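Local coordinates for protein 5-methylthioribose-1-phosphate isomerase (Saccharomyces cerevisiae, PDB 1W2W) that catalyses the interconversion of 5-methylthioribose 1-phosphate and 5-methylthioribulose 1-phosphate, an early step of the methionine salvage pathway, at residues Pro34-Lys46 with Val59-Ile71. Numbering follows the deposited sequence.
Sequences PIHTIDDGYSVIK and VGSLSVLTEVQLI
Glu67 reaches from helix 53-73 to the first turn of helix 38-46, buried in the N-terminal half of the isomerase, where its OE2 accepts a nearly straight hydrogen bond from Ile38 N (2.7 Å, 173°). The NH meets OE2 on the anti side, 27° out of the carboxylate plane. Glu67 CG lies anti to the backbone N (chi1 177°), and the extended chain crosses the Ile38 side chain at about a right angle, with Ile38 CD1 3.8 Å from Glu67 OE1. Thr37 OG1 caps the same turn through weak bonds, and Asp40 OD2 accepts from Thr37 N to complete a capping box. Helix 38-46 and segment 59-71 run nearly antiparallel, their axes 8.0 Å apart at closest approach, and Gly41 lets Ser63 OG come within 3.7 Å of its CA. Farther along, Val59 wedges between branched side chains: CG1 slides past Ile45 CG1 (3.7 Å), while CG2 meets both Ile35 CD1 and Val44 CG2 at 4.0 Å. Glu67 OE1 forms a salt bridge with Arg98, which also bridges to Asp39, and a hydrogen bond with Tyr83 OH. A glutamine here removes the charge paired with Arg98 and would probably leave that arginine leaning on Asp39. The carboxylate thus ties a helix start to helix 88-103, its buried charge probably balanced by Arg98 and eased by the positive end of helix 38-46.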
loop_
_atom_site.group_PDB
_atom_site.type_symbol
_atom_site.label_atom_id
_atom_site.label_comp_id
_atom_site.label_asym_id
_atom_site.label_seq_id
_atom_site.Cartn_x
_atom_site.Cartn_y
_atom_site.Cartn_z
ATOM N N PRO A 34 17.463 0.642 -25.898
ATOM C CA PRO A 34 17.938 1.646 -26.860
ATOM C C PRO A 34 16.786 2.495 -27.367
ATOM O O PRO A 34 15.678 1.981 -27.546
ATOM C CB PRO A 34 18.520 0.803 -28.009
ATOM C CG PRO A 34 17.817 -0.506 -27.912
ATOM C CD PRO A 34 17.550 -0.734 -26.426
ATOM N N ILE A 35 17.050 3.781 -27.602
ATOM C CA ILE A 35 16.050 4.648 -28.211
ATOM C C ILE A 35 16.531 5.089 -29.593
ATOM O O ILE A 35 17.539 5.774 -29.702
ATOM C CB ILE A 35 15.821 5.891 -27.328
ATOM C CG1 ILE A 35 15.461 5.481 -25.891
ATOM C CG2 ILE A 35 14.794 6.826 -27.963
ATOM C CD1 ILE A 35 14.095 4.799 -25.726
ATOM N N HIS A 36 15.815 4.684 -30.638
ATOM C CA HIS A 36 16.190 5.042 -32.008
ATOM C C HIS A 36 15.147 5.919 -32.689
ATOM O O HIS A 36 15.483 6.781 -33.510
ATOM C CB HIS A 36 16.460 3.774 -32.833
ATOM C CG HIS A 36 17.610 2.961 -32.317
ATOM N ND1 HIS A 36 18.907 3.424 -32.326
ATOM C CD2 HIS A 36 17.656 1.723 -31.773
ATOM C CE1 HIS A 36 19.705 2.505 -31.809
ATOM N NE2 HIS A 36 18.970 1.465 -31.463
ATOM N N THR A 37 13.880 5.695 -32.363
ATOM C CA THR A 37 12.795 6.391 -33.043
ATOM C C THR A 37 11.730 6.853 -32.076
ATOM O O THR A 37 11.769 6.527 -30.878
ATOM C CB THR A 37 12.116 5.465 -34.058
ATOM O OG1 THR A 37 11.353 4.474 -33.347
ATOM C CG2 THR A 37 13.164 4.675 -34.840
ATOM N N ILE A 38 10.767 7.595 -32.612
ATOM C CA ILE A 38 9.657 8.068 -31.795
ATOM C C ILE A 38 8.816 6.890 -31.315
ATOM O O ILE A 38 8.194 6.951 -30.248
ATOM C CB ILE A 38 8.843 9.129 -32.553
ATOM C CG1 ILE A 38 9.699 10.401 -32.670
ATOM C CG2 ILE A 38 7.555 9.471 -31.801
ATOM C CD1 ILE A 38 9.137 11.461 -33.616
ATOM N N ASP A 39 8.812 5.796 -32.073
ATOM C CA ASP A 39 8.080 4.621 -31.599
ATOM C C ASP A 39 8.698 4.087 -30.318
ATOM O O ASP A 39 7.976 3.583 -29.461
ATOM C CB ASP A 39 8.029 3.494 -32.635
ATOM C CG ASP A 39 7.299 3.895 -33.886
ATOM O OD1 ASP A 39 6.076 4.141 -33.802
ATOM O OD2 ASP A 39 7.872 4.003 -34.984
ATOM N N ASP A 40 10.024 4.182 -30.198
ATOM C CA ASP A 40 10.717 3.691 -29.007
ATOM C C ASP A 40 10.395 4.592 -27.818
ATOM O O ASP A 40 10.129 4.109 -26.720
ATOM C CB ASP A 40 12.227 3.673 -29.224
ATOM C CG ASP A 40 12.651 2.683 -30.296
ATOM O OD1 ASP A 40 11.926 1.681 -30.521
ATOM O OD2 ASP A 40 13.698 2.837 -30.959
ATOM N N GLY A 41 10.431 5.898 -28.056
ATOM C CA GLY A 41 10.067 6.877 -27.049
ATOM C C GLY A 41 8.655 6.630 -26.555
ATOM O O GLY A 41 8.410 6.568 -25.349
ATOM N N TYR A 42 7.723 6.466 -27.491
ATOM C CA TYR A 42 6.333 6.199 -27.129
ATOM C C TYR A 42 6.257 4.916 -26.316
ATOM O O TYR A 42 5.572 4.862 -25.296
ATOM C CB TYR A 42 5.470 6.047 -28.391
ATOM C CG TYR A 42 4.037 5.653 -28.113
ATOM C CD1 TYR A 42 3.049 6.616 -27.962
ATOM C CD2 TYR A 42 3.675 4.316 -28.006
ATOM C CE1 TYR A 42 1.728 6.257 -27.713
ATOM C CE2 TYR A 42 2.366 3.946 -27.760
ATOM C CZ TYR A 42 1.398 4.923 -27.612
ATOM O OH TYR A 42 0.095 4.557 -27.367
ATOM N N SER A 43 6.955 3.878 -26.774
ATOM C CA SER A 43 6.842 2.579 -26.124
ATOM C C SER A 43 7.362 2.600 -24.693
ATOM O O SER A 43 6.701 2.074 -23.791
ATOM C CB SER A 43 7.555 1.490 -26.915
ATOM O OG SER A 43 7.359 0.231 -26.278
ATOM N N VAL A 44 8.529 3.201 -24.468
ATOM C CA VAL A 44 9.054 3.187 -23.098
ATOM C C VAL A 44 8.260 4.080 -22.147
ATOM O O VAL A 44 8.216 3.815 -20.946
ATOM C CB VAL A 44 10.555 3.487 -22.998
ATOM C CG1 VAL A 44 11.368 2.459 -23.806
ATOM C CG2 VAL A 44 10.863 4.935 -23.423
ATOM N N ILE A 45 7.638 5.131 -22.674
ATOM C CA ILE A 45 6.788 5.983 -21.855
ATOM C C ILE A 45 5.475 5.271 -21.516
ATOM O O ILE A 45 5.065 5.201 -20.361
ATOM C CB ILE A 45 6.509 7.339 -22.534
ATOM C CG1 ILE A 45 7.800 8.159 -22.665
ATOM C CG2 ILE A 45 5.459 8.120 -21.737
ATOM C CD1 ILE A 45 7.648 9.359 -23.638
ATOM N N LYS A 46 4.821 4.728 -22.533
ATOM C CA LYS A 46 3.495 4.156 -22.325
ATOM C C LYS A 46 3.563 2.966 -21.367
ATOM O O LYS A 46 2.698 2.797 -20.515
ATOM C CB LYS A 46 2.906 3.768 -23.677
ATOM C CG LYS A 46 1.653 2.936 -23.638
ATOM C CD LYS A 46 0.463 3.754 -23.196
ATOM C CE LYS A 46 -0.841 3.016 -23.537
ATOM N NZ LYS A 46 -2.016 3.775 -23.029
ATOM N N VAL A 59 13.116 11.761 -22.403
ATOM C CA VAL A 59 13.184 10.635 -23.351
ATOM C C VAL A 59 12.336 10.877 -24.599
ATOM O O VAL A 59 12.751 10.532 -25.715
ATOM C CB VAL A 59 12.854 9.259 -22.729
ATOM C CG1 VAL A 59 11.349 9.096 -22.517
ATOM C CG2 VAL A 59 13.323 8.137 -23.681
ATOM N N GLY A 60 11.164 11.480 -24.415
ATOM C CA GLY A 60 10.310 11.852 -25.540
ATOM C C GLY A 60 11.030 12.778 -26.514
ATOM O O GLY A 60 11.085 12.509 -27.727
ATOM N N SER A 61 11.580 13.866 -25.977
ATOM C CA SER A 61 12.346 14.831 -26.755
ATOM C C SER A 61 13.536 14.169 -27.462
ATOM O O SER A 61 13.752 14.383 -28.648
ATOM C CB SER A 61 12.826 15.975 -25.857
ATOM O OG SER A 61 11.716 16.676 -25.318
ATOM N N LEU A 62 14.301 13.368 -26.729
ATOM C CA LEU A 62 15.451 12.674 -27.289
ATOM C C LEU A 62 15.058 11.727 -28.419
ATOM O O LEU A 62 15.797 11.601 -29.403
ATOM C CB LEU A 62 16.238 11.920 -26.209
ATOM C CG LEU A 62 17.086 12.801 -25.295
ATOM C CD1 LEU A 62 17.588 11.971 -24.121
ATOM C CD2 LEU A 62 18.264 13.401 -26.041
ATOM N N SER A 63 13.905 11.073 -28.295
ATOM C CA SER A 63 13.481 10.113 -29.314
ATOM C C SER A 63 13.159 10.797 -30.648
ATOM O O SER A 63 13.287 10.179 -31.709
ATOM C CB SER A 63 12.312 9.239 -28.835
ATOM O OG SER A 63 11.072 9.924 -28.922
ATOM N N VAL A 64 12.746 12.060 -30.593
ATOM C CA VAL A 64 12.552 12.847 -31.814
ATOM C C VAL A 64 13.912 13.104 -32.471
ATOM O O VAL A 64 14.080 12.975 -33.697
ATOM C CB VAL A 64 11.850 14.188 -31.509
ATOM C CG1 VAL A 64 11.557 14.943 -32.807
ATOM C CG2 VAL A 64 10.546 13.973 -30.755
ATOM N N LEU A 65 14.900 13.462 -31.659
ATOM C CA LEU A 65 16.237 13.701 -32.189
ATOM C C LEU A 65 16.858 12.432 -32.774
ATOM O O LEU A 65 17.417 12.466 -33.872
ATOM C CB LEU A 65 17.162 14.338 -31.141
ATOM C CG LEU A 65 18.623 14.556 -31.576
ATOM C CD1 LEU A 65 18.710 15.534 -32.757
ATOM C CD2 LEU A 65 19.460 15.066 -30.409
ATOM N N THR A 66 16.779 11.305 -32.076
ATOM C CA THR A 66 17.323 10.078 -32.662
ATOM C C THR A 66 16.602 9.726 -33.963
ATOM O O THR A 66 17.231 9.222 -34.899
ATOM C CB THR A 66 17.294 8.873 -31.688
ATOM O OG1 THR A 66 15.975 8.686 -31.171
ATOM C CG2 THR A 66 18.139 9.128 -30.456
ATOM N N GLU A 67 15.298 9.988 -34.023
ATOM C CA GLU A 67 14.535 9.706 -35.238
ATOM C C GLU A 67 15.015 10.556 -36.412
ATOM O O GLU A 67 15.239 10.039 -37.514
ATOM C CB GLU A 67 13.026 9.871 -35.042
ATOM C CG GLU A 67 12.262 9.651 -36.343
ATOM C CD GLU A 67 10.855 9.148 -36.121
ATOM O OE1 GLU A 67 9.940 9.610 -36.832
ATOM O OE2 GLU A 67 10.661 8.288 -35.235
ATOM N N VAL A 68 15.181 11.859 -36.198
ATOM C CA VAL A 68 15.559 12.703 -37.329
ATOM C C VAL A 68 16.985 12.419 -37.770
ATOM O O VAL A 68 17.320 12.533 -38.956
ATOM C CB VAL A 68 15.329 14.204 -37.074
ATOM C CG1 VAL A 68 13.855 14.487 -36.774
ATOM C CG2 VAL A 68 16.219 14.691 -35.981
ATOM N N GLN A 69 17.835 12.029 -36.823
ATOM C CA GLN A 69 19.202 11.669 -37.181
ATOM C C GLN A 69 19.279 10.343 -37.912
ATOM O O GLN A 69 20.108 10.171 -38.807
ATOM C CB GLN A 69 20.126 11.695 -35.963
ATOM C CG GLN A 69 20.146 13.089 -35.342
ATOM C CD GLN A 69 21.277 13.289 -34.367
ATOM O OE1 GLN A 69 21.723 12.336 -33.718
ATOM N NE2 GLN A 69 21.757 14.522 -34.263
ATOM N N LEU A 70 18.405 9.415 -37.544
ATOM C CA LEU A 70 18.330 8.135 -38.237
ATOM C C LEU A 70 17.866 8.317 -39.685
ATOM O O LEU A 70 18.410 7.700 -40.601
ATOM C CB LEU A 70 17.397 7.175 -37.490
ATOM C CG LEU A 70 17.242 5.751 -38.032
ATOM C CD1 LEU A 70 18.589 5.118 -38.296
ATOM C CD2 LEU A 70 16.429 4.888 -37.071
ATOM N N ILE A 71 16.861 9.153 -39.911
ATOM C CA ILE A 71 16.365 9.292 -41.275
ATOM C C ILE A 71 17.374 10.024 -42.161
ATOM O O ILE A 71 17.372 9.858 -43.384
ATOM C CB ILE A 71 14.957 9.924 -41.323
ATOM C CG1 ILE A 71 14.962 11.349 -40.779
ATOM C CG2 ILE A 71 13.973 9.086 -40.523
ATOM C CD1 ILE A 71 13.575 11.934 -40.621
#